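Local coordinates for protein carbon monoxide dehydrogenase (Thermococcus sp. AM4, PDB 6T7J) that probably catalyses the oxidation of carbon monoxide to carbon dioxide at its cluster C, captured here without nickel, with iron-sulfur clusters relaying the electrons, at residues 17-26 with 324-332; 289-298 with 390-398. All coordinates share one frame; numbering follows the deposited sequence.

Overall arrangement
Both contacts involve the domain built on the six-stranded parallel sheet that runs from strand 318-320 to strand 372-373. Contact 1 lays the N-terminal helix 20-30 on helix 325-330, which lies between strands 318-320 and 336-339 in the chain. Contact 2 joins helix 284-292 and strand 297-303 to helix 381-395. The contacts do not touch: their centres are 23 Å apart and their nearest atoms about 7 Å. Contact 1 is nearer the chain centre (22 Å, against 32 Å for contact 2) and near the active site, the side chain of M324 being about 10 Å from the broken Fe4S4 cluster. There Q325 hydrogen-bonds to the carbonyl groups of F322 and C343, both cluster-pocket residues.

Contact 1 (17-26 with 324-332); sequences TKGVAELIEK and MQELAIITG
M324 reaches V20 with its terminal methyl: a bend at its last torsion (chi3 74°) carries M324 CE to 4.1 Å from V20 CG2, and the two side chains cross at about a right angle. L327 then spreads its two methyls over the N-terminal helix. L327 CD1 lies 3.6 Å from V20 CG1, whereas L327 CD2 sits 3.7 Å from L23 CB and also meets I24 CG1. W36 of helix 35-42 packs against V20, I24 and L327 to extend this apolar cluster. I330 lays CG2 against L23 O and the CG of K26, whose chain slides past it in the opposite direction. A bend at the last torsion of K26 brings its NZ to I330 O at 3.2 Å, the donor tilted 16° from the carbonyl plane; the same ammonium group makes a salt bridge to E30 and a hydrogen bond to R403 O. L23 CD2 packs on L327 O at 3.4 Å and on the methyl T331 CG2 at 3.7 Å, while T331 OG1 is turned back to bond A328 O at 2.7 Å. The helix segments cross at 68° with their axes 9.4 Å apart, so this is angled helix-helix packing on a Rossmann-like domain with strand order 3-2-1-4-5-6.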
ATOM      1  N   THR A  17      -2.209  -7.633 -34.420  1.00 52.29           N
ATOM      2  CA  THR A  17      -1.025  -7.038 -35.021  1.00 57.22           C
ATOM      3  C   THR A  17      -0.215  -8.119 -35.723  1.00 57.04           C
ATOM      4  O   THR A  17      -0.015  -9.209 -35.179  1.00 55.77           O
ATOM      5  CB  THR A  17      -0.165  -6.328 -33.971  1.00 52.63           C
ATOM      6  OG1 THR A  17       0.057  -7.201 -32.859  1.00 55.31           O
ATOM      7  CG2 THR A  17      -0.860  -5.068 -33.483  1.00 54.71           C
ATOM      8  N   LYS A  18       0.239  -7.814 -36.935  1.00 58.36           N
ATOM      9  CA  LYS A  18       0.945  -8.799 -37.742  1.00 62.13           C
ATOM     10  C   LYS A  18       2.296  -9.138 -37.119  1.00 58.00           C
ATOM     11  O   LYS A  18       3.041  -8.247 -36.700  1.00 53.00           O
ATOM     12  CB  LYS A  18       1.131  -8.277 -39.167  1.00 61.82           C
ATOM     13  CG  LYS A  18      -0.163  -7.925 -39.883  1.00 62.57           C
ATOM     14  CD  LYS A  18      -1.007  -9.164 -40.139  1.00 76.79           C
ATOM     15  CE  LYS A  18      -2.405  -8.795 -40.615  1.00 83.20           C
ATOM     16  NZ  LYS A  18      -3.423  -8.936 -39.533  1.00 83.07           N
ATOM     17  N   GLY A  19       2.604 -10.431 -37.051  1.00 53.41           N
ATOM     18  CA  GLY A  19       3.859 -10.919 -36.519  1.00 52.12           C
ATOM     19  C   GLY A  19       3.743 -11.634 -35.188  1.00 61.96           C
ATOM     20  O   GLY A  19       4.634 -12.426 -34.848  1.00 59.01           O
ATOM     21  N   VAL A  20       2.678 -11.380 -34.427  1.00 61.67           N
ATOM     22  CA  VAL A  20       2.537 -12.002 -33.113  1.00 61.28           C
ATOM     23  C   VAL A  20       2.316 -13.505 -33.250  1.00 59.11           C
ATOM     24  O   VAL A  20       2.898 -14.305 -32.505  1.00 60.95           O
ATOM     25  CB  VAL A  20       1.395 -11.327 -32.328  1.00 59.14           C
ATOM     26  CG1 VAL A  20       1.101 -12.087 -31.044  1.00 56.16           C
ATOM     27  CG2 VAL A  20       1.745  -9.877 -32.028  1.00 51.61           C
ATOM     28  N   ALA A  21       1.480 -13.912 -34.209  1.00 66.38           N
ATOM     29  CA  ALA A  21       1.189 -15.329 -34.398  1.00 60.53           C
ATOM     30  C   ALA A  21       2.448 -16.113 -34.755  1.00 62.51           C
ATOM     31  O   ALA A  21       2.716 -17.175 -34.178  1.00 62.48           O
ATOM     32  CB  ALA A  21       0.125 -15.500 -35.482  1.00 56.51           C
ATOM     33  N   GLU A  22       3.226 -15.607 -35.721  1.00 61.10           N
ATOM     34  CA  GLU A  22       4.447 -16.295 -36.130  1.00 63.37           C
ATOM     35  C   GLU A  22       5.368 -16.535 -34.942  1.00 62.64           C
ATOM     36  O   GLU A  22       5.943 -17.620 -34.798  1.00 60.27           O
ATOM     37  CB  GLU A  22       5.184 -15.493 -37.205  1.00 62.42           C
ATOM     38  CG  GLU A  22       4.322 -14.568 -38.046  1.00 63.26           C
ATOM     39  CD  GLU A  22       5.154 -13.703 -38.984  1.00 64.86           C
ATOM     40  OE1 GLU A  22       6.396 -13.845 -38.983  1.00 61.14           O
ATOM     41  OE2 GLU A  22       4.570 -12.880 -39.721  1.00 61.06           O
ATOM     42  N   LEU A  23       5.500 -15.539 -34.066  1.00 59.27           N
ATOM     43  CA  LEU A  23       6.435 -15.658 -32.957  1.00 54.47           C
ATOM     44  C   LEU A  23       5.892 -16.544 -31.844  1.00 55.57           C
ATOM     45  O   LEU A  23       6.670 -17.234 -31.177  1.00 56.57           O
ATOM     46  CB  LEU A  23       6.789 -14.273 -32.422  1.00 57.76           C
ATOM     47  CG  LEU A  23       8.024 -13.613 -33.043  1.00 56.62           C
ATOM     48  CD1 LEU A  23       8.105 -13.846 -34.545  1.00 63.09           C
ATOM     49  CD2 LEU A  23       8.021 -12.135 -32.741  1.00 57.39           C
ATOM     50  N   ILE A  24       4.574 -16.559 -31.636  1.00 56.48           N
ATOM     51  CA  ILE A  24       4.003 -17.526 -30.699  1.00 60.23           C
ATOM     52  C   ILE A  24       4.261 -18.946 -31.186  1.00 60.41           C
ATOM     53  O   ILE A  24       4.619 -19.838 -30.401  1.00 59.10           O
ATOM     54  CB  ILE A  24       2.502 -17.253 -30.492  1.00 60.14           C
ATOM     55  CG1 ILE A  24       2.302 -15.893 -29.826  1.00 53.98           C
ATOM     56  CG2 ILE A  24       1.867 -18.347 -29.644  1.00 65.24           C
ATOM     57  CD1 ILE A  24       0.855 -15.531 -29.611  1.00 58.17           C
ATOM     58  N   GLU A  25       4.118 -19.179 -32.493  1.00 61.46           N
ATOM     59  CA  GLU A  25       4.391 -20.513 -33.018  1.00 60.63           C
ATOM     60  C   GLU A  25       5.874 -20.860 -32.932  1.00 59.51           C
ATOM     61  O   GLU A  25       6.231 -22.016 -32.681  1.00 59.21           O
ATOM     62  CB  GLU A  25       3.913 -20.623 -34.453  1.00 63.80           C
ATOM     63  CG  GLU A  25       2.533 -20.115 -34.661  1.00 73.91           C
ATOM     64  CD  GLU A  25       2.267 -19.990 -36.108  1.00 81.33           C
ATOM     65  OE1 GLU A  25       1.358 -19.214 -36.506  1.00 87.62           O
ATOM     66  OE2 GLU A  25       2.911 -20.765 -36.861  1.00 77.89           O
ATOM     67  N   LYS A  26       6.748 -19.876 -33.160  1.00 61.12           N
ATOM     68  CA  LYS A  26       8.180 -20.114 -32.992  1.00 56.16           C
ATOM     69  C   LYS A  26       8.507 -20.484 -31.551  1.00 56.66           C
ATOM     70  O   LYS A  26       9.302 -21.399 -31.299  1.00 56.45           O
ATOM     71  CB  LYS A  26       8.970 -18.880 -33.425  1.00 52.85           C
ATOM     72  CG  LYS A  26      10.475 -19.045 -33.328  1.00 54.80           C
ATOM     73  CD  LYS A  26      11.200 -17.862 -33.945  1.00 55.56           C
ATOM     74  CE  LYS A  26      12.684 -18.143 -34.094  1.00 52.91           C
ATOM     75  NZ  LYS A  26      13.332 -18.412 -32.783  1.00 54.45           N
ATOM     76  N   MET A 324       4.003  -8.214 -26.091  1.00 49.33           N
ATOM     77  CA  MET A 324       4.981  -8.517 -27.123  1.00 46.21           C
ATOM     78  C   MET A 324       6.413  -8.568 -26.606  1.00 50.47           C
ATOM     79  O   MET A 324       7.300  -9.003 -27.353  1.00 44.41           O
ATOM     80  CB  MET A 324       4.879  -7.496 -28.263  1.00 49.84           C
ATOM     81  CG  MET A 324       3.525  -7.503 -28.959  1.00 47.84           C
ATOM     82  SD  MET A 324       3.319  -6.171 -30.156  1.00 51.59           S
ATOM     83  CE  MET A 324       4.352  -6.761 -31.495  1.00 51.42           C
ATOM     84  N   GLN A 325       6.660  -8.159 -25.354  1.00 40.80           N
ATOM     85  CA  GLN A 325       8.035  -8.116 -24.857  1.00 49.19           C
ATOM     86  C   GLN A 325       8.715  -9.477 -24.995  1.00 44.42           C
ATOM     87  O   GLN A 325       9.786  -9.588 -25.607  1.00 45.89           O
ATOM     88  CB  GLN A 325       8.069  -7.623 -23.404  1.00 49.19           C
ATOM     89  CG  GLN A 325       7.169  -8.362 -22.423  1.00 46.50           C
ATOM     90  CD  GLN A 325       7.154  -7.710 -21.054  1.00 50.08           C
ATOM     91  OE1 GLN A 325       8.115  -7.822 -20.290  1.00 49.75           O
ATOM     92  NE2 GLN A 325       6.065  -7.021 -20.737  1.00 47.24           N
ATOM     93  N   GLU A 326       8.085 -10.529 -24.461  1.00 41.46           N
ATOM     94  CA  GLU A 326       8.580 -11.888 -24.660  1.00 46.46           C
ATOM     95  C   GLU A 326       8.868 -12.157 -26.128  1.00 49.74           C
ATOM     96  O   GLU A 326       9.962 -12.605 -26.490  1.00 50.35           O
ATOM     97  CB  GLU A 326       7.561 -12.899 -24.140  1.00 43.67           C
ATOM     98  CG  GLU A 326       7.716 -13.283 -22.688  1.00 47.98           C
ATOM     99  CD  GLU A 326       6.529 -14.079 -22.196  1.00 44.27           C
ATOM    100  OE1 GLU A 326       5.396 -13.759 -22.614  1.00 44.90           O
ATOM    101  OE2 GLU A 326       6.729 -15.026 -21.407  1.00 48.81           O
ATOM    102  N   LEU A 327       7.891 -11.863 -26.993  1.00 43.01           N
ATOM    103  CA  LEU A 327       8.036 -12.164 -28.411  1.00 46.23           C
ATOM    104  C   LEU A 327       9.259 -11.482 -29.006  1.00 49.54           C
ATOM    105  O   LEU A 327       9.893 -12.035 -29.914  1.00 50.90           O
ATOM    106  CB  LEU A 327       6.772 -11.753 -29.164  1.00 46.98           C
ATOM    107  CG  LEU A 327       5.490 -12.437 -28.684  1.00 52.19           C
ATOM    108  CD1 LEU A 327       4.261 -11.787 -29.301  1.00 46.68           C
ATOM    109  CD2 LEU A 327       5.533 -13.926 -28.996  1.00 50.00           C
ATOM    110  N   ALA A 328       9.623 -10.303 -28.490  1.00 47.66           N
ATOM    111  CA  ALA A 328      10.781  -9.597 -29.027  1.00 49.02           C
ATOM    112  C   ALA A 328      12.055 -10.405 -28.828  1.00 50.70           C
ATOM    113  O   ALA A 328      12.940 -10.408 -29.691  1.00 50.75           O
ATOM    114  CB  ALA A 328      10.906  -8.218 -28.378  1.00 47.60           C
ATOM    115  N   ILE A 329      12.160 -11.111 -27.701  1.00 54.41           N
ATOM    116  CA  ILE A 329      13.321 -11.964 -27.474  1.00 53.05           C
ATOM    117  C   ILE A 329      13.253 -13.200 -28.359  1.00 49.31           C
ATOM    118  O   ILE A 329      14.287 -13.774 -28.721  1.00 45.15           O
ATOM    119  CB  ILE A 329      13.420 -12.337 -25.982  1.00 50.07           C
ATOM    120  CG1 ILE A 329      13.286 -11.085 -25.111  1.00 46.65           C
ATOM    121  CG2 ILE A 329      14.728 -13.057 -25.687  1.00 47.73           C
ATOM    122  CD1 ILE A 329      13.204 -11.380 -23.628  1.00 50.72           C
ATOM    123  N   ILE A 330      12.044 -13.625 -28.736  1.00 51.83           N
ATOM    124  CA  ILE A 330      11.889 -14.833 -29.544  1.00 53.19           C
ATOM    125  C   ILE A 330      12.198 -14.587 -31.013  1.00 58.17           C
ATOM    126  O   ILE A 330      12.319 -15.550 -31.783  1.00 58.36           O
ATOM    127  CB  ILE A 330      10.474 -15.388 -29.292  1.00 54.75           C
ATOM    128  CG1 ILE A 330      10.250 -15.513 -27.783  1.00 54.83           C
ATOM    129  CG2 ILE A 330      10.276 -16.747 -29.947  1.00 57.19           C
ATOM    130  CD1 ILE A 330       8.957 -16.167 -27.395  1.00 46.52           C
ATOM    131  N   THR A 331      12.360 -13.324 -31.423  1.00 57.08           N
ATOM    132  CA  THR A 331      12.905 -13.054 -32.750  1.00 53.04           C
ATOM    133  C   THR A 331      14.324 -13.590 -32.881  1.00 57.45           C
ATOM    134  O   THR A 331      14.767 -13.911 -33.990  1.00 57.11           O
ATOM    135  CB  THR A 331      12.891 -11.552 -33.046  1.00 57.14           C
ATOM    136  OG1 THR A 331      13.807 -10.880 -32.171  1.00 50.64           O
ATOM    137  CG2 THR A 331      11.493 -10.978 -32.863  1.00 48.32           C
ATOM    138  N   GLY A 332      15.045 -13.699 -31.767  1.00 51.98           N
ATOM    139  CA  GLY A 332      16.410 -14.181 -31.778  1.00 54.42           C
ATOM    140  C   GLY A 332      17.454 -13.141 -32.107  1.00 53.43           C
ATOM    141  O   GLY A 332      18.633 -13.490 -32.232  1.00 57.10           O
TER

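Contact 2 (289-298 with 390-398); sequences FAKKYGAKGV and RIAIENYPN
A290 and I393 bring the backbones to 5.6 Å between CA atoms, beside the Schellman motif that ends helix 284-292, in which A295 N bonds to A290 O and G294, the C-prime residue at positive phi, bonds through its N to K291 O. I393 is the central side chain. I393 CG2 rests 3.6 Å from F289 CD2 and also touches A290 and Y293. On the other branch, I393 CD1 reaches CG2 of V298, in strand 297-303, at 3.5 Å. With CG anti to the backbone N (chi1 -159°), the F289 ring reaches helix 381-395. R390 passes its aliphatic CG by F289 CE2 at 3.5 Å, and E394 OE1 lies in the plane of the ring at its edge, 3.5 Å from F289 CZ. Within its own segment, Y293 sets CD2 over the centre of the F289 ring; across the contact, the Y293 ring receives the CA of E394 over one face, 4.1 Å from its centroid, in a CH-pi contact. E394 CG runs on alongside the phenol end of Y293, and P397 CG meets the Y293 edge at CD1. Farther along, A295 CB sits over the Y396 ring, 3.7 Å from its centroid and 21° off the normal, while V262 of strand 261-268 also touches Y396. No hydrogen bond joins the two segments, so apolar packing and CH-pi contacts hold them, with the in-plane carboxylate oxygen probably gaining some electrostatic attraction from the ring hydrogens of F289.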
ATOM      1  N   PHE A 289      32.089   1.096 -32.893  1.00 61.80           N
ATOM      2  CA  PHE A 289      32.322  -0.081 -32.054  1.00 57.70           C
ATOM      3  C   PHE A 289      31.601  -1.302 -32.620  1.00 58.76           C
ATOM      4  O   PHE A 289      32.187  -2.387 -32.756  1.00 62.93           O
ATOM      5  CB  PHE A 289      31.869   0.200 -30.618  1.00 56.43           C
ATOM      6  CG  PHE A 289      32.496  -0.706 -29.589  1.00 57.81           C
ATOM      7  CD1 PHE A 289      33.862  -0.937 -29.585  1.00 56.17           C
ATOM      8  CD2 PHE A 289      31.716  -1.318 -28.618  1.00 53.12           C
ATOM      9  CE1 PHE A 289      34.439  -1.767 -28.636  1.00 49.64           C
ATOM     10  CE2 PHE A 289      32.287  -2.148 -27.668  1.00 52.17           C
ATOM     11  CZ  PHE A 289      33.650  -2.371 -27.677  1.00 47.92           C
ATOM     12  N   ALA A 290      30.325  -1.132 -32.977  1.00 62.27           N
ATOM     13  CA  ALA A 290      29.560  -2.228 -33.564  1.00 61.99           C
ATOM     14  C   ALA A 290      30.132  -2.647 -34.905  1.00 64.11           C
ATOM     15  O   ALA A 290      30.102  -3.835 -35.254  1.00 65.98           O
ATOM     16  CB  ALA A 290      28.095  -1.828 -33.716  1.00 54.72           C
ATOM     17  N   LYS A 291      30.647  -1.700 -35.694  1.00 64.42           N
ATOM     18  CA  LYS A 291      31.313  -2.103 -36.921  1.00 62.91           C
ATOM     19  C   LYS A 291      32.555  -2.951 -36.611  1.00 62.80           C
ATOM     20  O   LYS A 291      32.778  -3.979 -37.243  1.00 62.55           O
ATOM     21  CB  LYS A 291      31.659  -0.887 -37.776  1.00 66.86           C
ATOM     22  CG  LYS A 291      30.435  -0.058 -38.152  1.00 69.03           C
ATOM     23  CD  LYS A 291      30.625   0.678 -39.458  1.00 71.20           C
ATOM     24  CE  LYS A 291      31.300   2.007 -39.250  1.00 73.32           C
ATOM     25  NZ  LYS A 291      32.423   2.149 -40.216  1.00 75.99           N
ATOM     26  N   LYS A 292      33.325  -2.543 -35.599  1.00 65.30           N
ATOM     27  CA  LYS A 292      34.465  -3.365 -35.180  1.00 69.57           C
ATOM     28  C   LYS A 292      34.024  -4.759 -34.764  1.00 69.31           C
ATOM     29  O   LYS A 292      34.779  -5.724 -34.944  1.00 69.82           O
ATOM     30  CB  LYS A 292      35.218  -2.688 -34.033  1.00 60.96           C
ATOM     31  CG  LYS A 292      36.266  -1.686 -34.481  1.00 66.96           C
ATOM     32  CD  LYS A 292      36.835  -0.920 -33.298  1.00 72.31           C
ATOM     33  CE  LYS A 292      37.463   0.391 -33.742  1.00 69.16           C
ATOM     34  NZ  LYS A 292      36.500   1.237 -34.501  1.00 62.25           N
ATOM     35  N   TYR A 293      32.819  -4.899 -34.218  1.00 66.30           N
ATOM     36  CA  TYR A 293      32.329  -6.209 -33.808  1.00 65.82           C
ATOM     37  C   TYR A 293      31.567  -6.943 -34.909  1.00 66.28           C
ATOM     38  O   TYR A 293      30.980  -7.997 -34.640  1.00 70.19           O
ATOM     39  CB  TYR A 293      31.462  -6.082 -32.554  1.00 63.97           C
ATOM     40  CG  TYR A 293      32.271  -6.238 -31.291  1.00 57.94           C
ATOM     41  CD1 TYR A 293      32.553  -7.495 -30.776  1.00 61.54           C
ATOM     42  CD2 TYR A 293      32.785  -5.130 -30.635  1.00 60.01           C
ATOM     43  CE1 TYR A 293      33.309  -7.644 -29.630  1.00 61.52           C
ATOM     44  CE2 TYR A 293      33.541  -5.267 -29.489  1.00 58.08           C
ATOM     45  CZ  TYR A 293      33.802  -6.525 -28.992  1.00 63.48           C
ATOM     46  OH  TYR A 293      34.555  -6.664 -27.849  1.00 66.33           O
ATOM     47  N   GLY A 294      31.568  -6.423 -36.131  1.00 66.67           N
ATOM     48  CA  GLY A 294      30.995  -7.125 -37.260  1.00 57.42           C
ATOM     49  C   GLY A 294      29.574  -6.763 -37.631  1.00 56.69           C
ATOM     50  O   GLY A 294      28.938  -7.528 -38.363  1.00 61.21           O
ATOM     51  N   ALA A 295      29.057  -5.632 -37.160  1.00 61.12           N
ATOM     52  CA  ALA A 295      27.707  -5.196 -37.481  1.00 61.70           C
ATOM     53  C   ALA A 295      27.754  -3.898 -38.276  1.00 60.92           C
ATOM     54  O   ALA A 295      28.772  -3.205 -38.319  1.00 56.85           O
ATOM     55  CB  ALA A 295      26.864  -5.003 -36.213  1.00 58.42           C
ATOM     56  N   LYS A 296      26.629  -3.573 -38.916  1.00 55.93           N
ATOM     57  CA  LYS A 296      26.529  -2.313 -39.640  1.00 56.25           C
ATOM     58  C   LYS A 296      26.400  -1.120 -38.703  1.00 60.47           C
ATOM     59  O   LYS A 296      26.754  -0.001 -39.091  1.00 61.20           O
ATOM     60  CB  LYS A 296      25.340  -2.353 -40.602  1.00 59.65           C
ATOM     61  CG  LYS A 296      25.447  -3.431 -41.667  1.00 60.72           C
ATOM     62  CD  LYS A 296      24.480  -3.184 -42.815  1.00 59.83           C
ATOM     63  CE  LYS A 296      24.610  -4.263 -43.879  1.00 68.17           C
ATOM     64  NZ  LYS A 296      23.904  -3.901 -45.138  1.00 79.86           N
ATOM     65  N   GLY A 297      25.908  -1.334 -37.488  1.00 61.07           N
ATOM     66  CA  GLY A 297      25.726  -0.246 -36.545  1.00 55.67           C
ATOM     67  C   GLY A 297      24.937  -0.725 -35.343  1.00 59.40           C
ATOM     68  O   GLY A 297      24.896  -1.921 -35.050  1.00 58.05           O
ATOM     69  N   VAL A 298      24.310   0.227 -34.652  1.00 60.20           N
ATOM     70  CA  VAL A 298      23.493  -0.065 -33.480  1.00 56.35           C
ATOM     71  C   VAL A 298      22.111   0.536 -33.684  1.00 56.61           C
ATOM     72  O   VAL A 298      21.980   1.739 -33.940  1.00 56.75           O
ATOM     73  CB  VAL A 298      24.124   0.471 -32.181  1.00 60.29           C
ATOM     74  CG1 VAL A 298      23.221   0.165 -30.994  1.00 58.62           C
ATOM     75  CG2 VAL A 298      25.491  -0.139 -31.970  1.00 56.71           C
ATOM     76  N   ARG A 390      27.983  -1.073 -24.744  1.00 56.13           N
ATOM     77  CA  ARG A 390      29.149  -1.878 -25.086  1.00 58.68           C
ATOM     78  C   ARG A 390      28.890  -3.353 -24.830  1.00 56.15           C
ATOM     79  O   ARG A 390      29.288  -4.206 -25.627  1.00 54.75           O
ATOM     80  CB  ARG A 390      30.369  -1.407 -24.295  1.00 56.90           C
ATOM     81  CG  ARG A 390      31.098  -0.248 -24.939  1.00 57.24           C
ATOM     82  CD  ARG A 390      32.490  -0.055 -24.378  1.00 63.36           C
ATOM     83  NE  ARG A 390      32.923   1.331 -24.527  1.00 76.19           N
ATOM     84  CZ  ARG A 390      32.966   2.208 -23.530  1.00 76.35           C
ATOM     85  NH1 ARG A 390      33.370   3.452 -23.755  1.00 76.71           N
ATOM     86  NH2 ARG A 390      32.609   1.841 -22.306  1.00 69.96           N
ATOM     87  N   ILE A 391      28.231  -3.674 -23.715  1.00 53.01           N
ATOM     88  CA  ILE A 391      27.916  -5.072 -23.432  1.00 57.99           C
ATOM     89  C   ILE A 391      27.010  -5.644 -24.517  1.00 54.73           C
ATOM     90  O   ILE A 391      27.211  -6.772 -24.990  1.00 53.00           O
ATOM     91  CB  ILE A 391      27.293  -5.206 -22.031  1.00 57.88           C
ATOM     92  CG1 ILE A 391      28.336  -4.856 -20.968  1.00 56.33           C
ATOM     93  CG2 ILE A 391      26.763  -6.613 -21.812  1.00 57.78           C
ATOM     94  CD1 ILE A 391      27.788  -4.774 -19.575  1.00 52.04           C
ATOM     95  N   ALA A 392      26.018  -4.864 -24.953  1.00 55.98           N
ATOM     96  CA  ALA A 392      25.149  -5.327 -26.038  1.00 58.82           C
ATOM     97  C   ALA A 392      25.941  -5.561 -27.327  1.00 59.10           C
ATOM     98  O   ALA A 392      25.798  -6.603 -27.991  1.00 59.93           O
ATOM     99  CB  ALA A 392      24.025  -4.318 -26.270  1.00 49.37           C
ATOM    100  N   ILE A 393      26.786  -4.595 -27.695  1.00 58.69           N
ATOM    101  CA  ILE A 393      27.562  -4.699 -28.929  1.00 59.38           C
ATOM    102  C   ILE A 393      28.503  -5.896 -28.873  1.00 57.60           C
ATOM    103  O   ILE A 393      28.721  -6.582 -29.879  1.00 55.79           O
ATOM    104  CB  ILE A 393      28.325  -3.386 -29.181  1.00 57.71           C
ATOM    105  CG1 ILE A 393      27.353  -2.283 -29.598  1.00 58.73           C
ATOM    106  CG2 ILE A 393      29.409  -3.581 -30.227  1.00 58.29           C
ATOM    107  CD1 ILE A 393      27.955  -0.910 -29.556  1.00 51.65           C
ATOM    108  N   GLU A 394      29.065  -6.169 -27.696  1.00 60.47           N
ATOM    109  CA  GLU A 394      29.968  -7.303 -27.553  1.00 59.29           C
ATOM    110  C   GLU A 394      29.213  -8.624 -27.552  1.00 61.84           C
ATOM    111  O   GLU A 394      29.788  -9.663 -27.893  1.00 57.68           O
ATOM    112  CB  GLU A 394      30.792  -7.154 -26.276  1.00 58.58           C
ATOM    113  CG  GLU A 394      31.786  -6.006 -26.323  1.00 56.44           C
ATOM    114  CD  GLU A 394      32.037  -5.390 -24.964  1.00 57.01           C
ATOM    115  OE1 GLU A 394      32.762  -4.374 -24.899  1.00 60.25           O
ATOM    116  OE2 GLU A 394      31.509  -5.917 -23.962  1.00 52.64           O
ATOM    117  N   ASN A 395      27.935  -8.610 -27.167  1.00 58.43           N
ATOM    118  CA  ASN A 395      27.124  -9.815 -27.283  1.00 59.07           C
ATOM    119  C   ASN A 395      26.649 -10.070 -28.708  1.00 55.60           C
ATOM    120  O   ASN A 395      26.239 -11.195 -29.014  1.00 53.49           O
ATOM    121  CB  ASN A 395      25.914  -9.742 -26.352  1.00 56.36           C
ATOM    122  CG  ASN A 395      25.253 -11.093 -26.154  1.00 59.38           C
ATOM    123  OD1 ASN A 395      25.919 -12.130 -26.162  1.00 59.50           O
ATOM    124  ND2 ASN A 395      23.937 -11.088 -25.981  1.00 59.34           N
ATOM    125  N   TYR A 396      26.672  -9.050 -29.567  1.00 58.16           N
ATOM    126  CA  TYR A 396      26.256  -9.235 -30.961  1.00 59.90           C
ATOM    127  C   TYR A 396      26.827 -10.476 -31.652  1.00 61.34           C
ATOM    128  O   TYR A 396      26.057 -11.155 -32.353  1.00 55.66           O
ATOM    129  CB  TYR A 396      26.596  -7.986 -31.786  1.00 58.22           C
ATOM    130  CG  TYR A 396      26.222  -8.103 -33.252  1.00 56.78           C
ATOM    131  CD1 TYR A 396      24.905  -7.949 -33.667  1.00 59.60           C
ATOM    132  CD2 TYR A 396      27.187  -8.364 -34.220  1.00 58.91           C
ATOM    133  CE1 TYR A 396      24.556  -8.053 -35.004  1.00 59.27           C
ATOM    134  CE2 TYR A 396      26.847  -8.470 -35.561  1.00 53.56           C
ATOM    135  CZ  TYR A 396      25.530  -8.312 -35.945  1.00 58.70           C
ATOM    136  OH  TYR A 396      25.185  -8.415 -37.274  1.00 56.69           O
ATOM    137  N   PRO A 397      28.113 -10.826 -31.529  1.00 60.03           N
ATOM    138  CA  PRO A 397      28.604 -12.037 -32.218  1.00 58.04           C
ATOM    139  C   PRO A 397      27.930 -13.328 -31.780  1.00 62.79           C
ATOM    140  O   PRO A 397      28.055 -14.338 -32.484  1.00 65.12           O
ATOM    141  CB  PRO A 397      30.100 -12.054 -31.876  1.00 55.19           C
ATOM    142  CG  PRO A 397      30.439 -10.639 -31.620  1.00 62.41           C
ATOM    143  CD  PRO A 397      29.229 -10.049 -30.956  1.00 61.00           C
ATOM    144  N   ASN A 398      27.222 -13.336 -30.654  1.00 59.21           N
ATOM    145  CA  ASN A 398      26.602 -14.548 -30.137  1.00 53.64           C
ATOM    146  C   ASN A 398      25.184 -14.760 -30.651  1.00 54.43           C
ATOM    147  O   ASN A 398      24.516 -15.698 -30.206  1.00 59.55           O
ATOM    148  CB  ASN A 398      26.595 -14.524 -28.608  1.00 53.43           C
ATOM    149  CG  ASN A 398      27.989 -14.542 -28.022  1.00 59.86           C
ATOM    150  OD1 ASN A 398      28.852 -15.297 -28.472  1.00 53.77           O
ATOM    151  ND2 ASN A 398      28.220 -13.706 -27.014  1.00 55.58           N
TER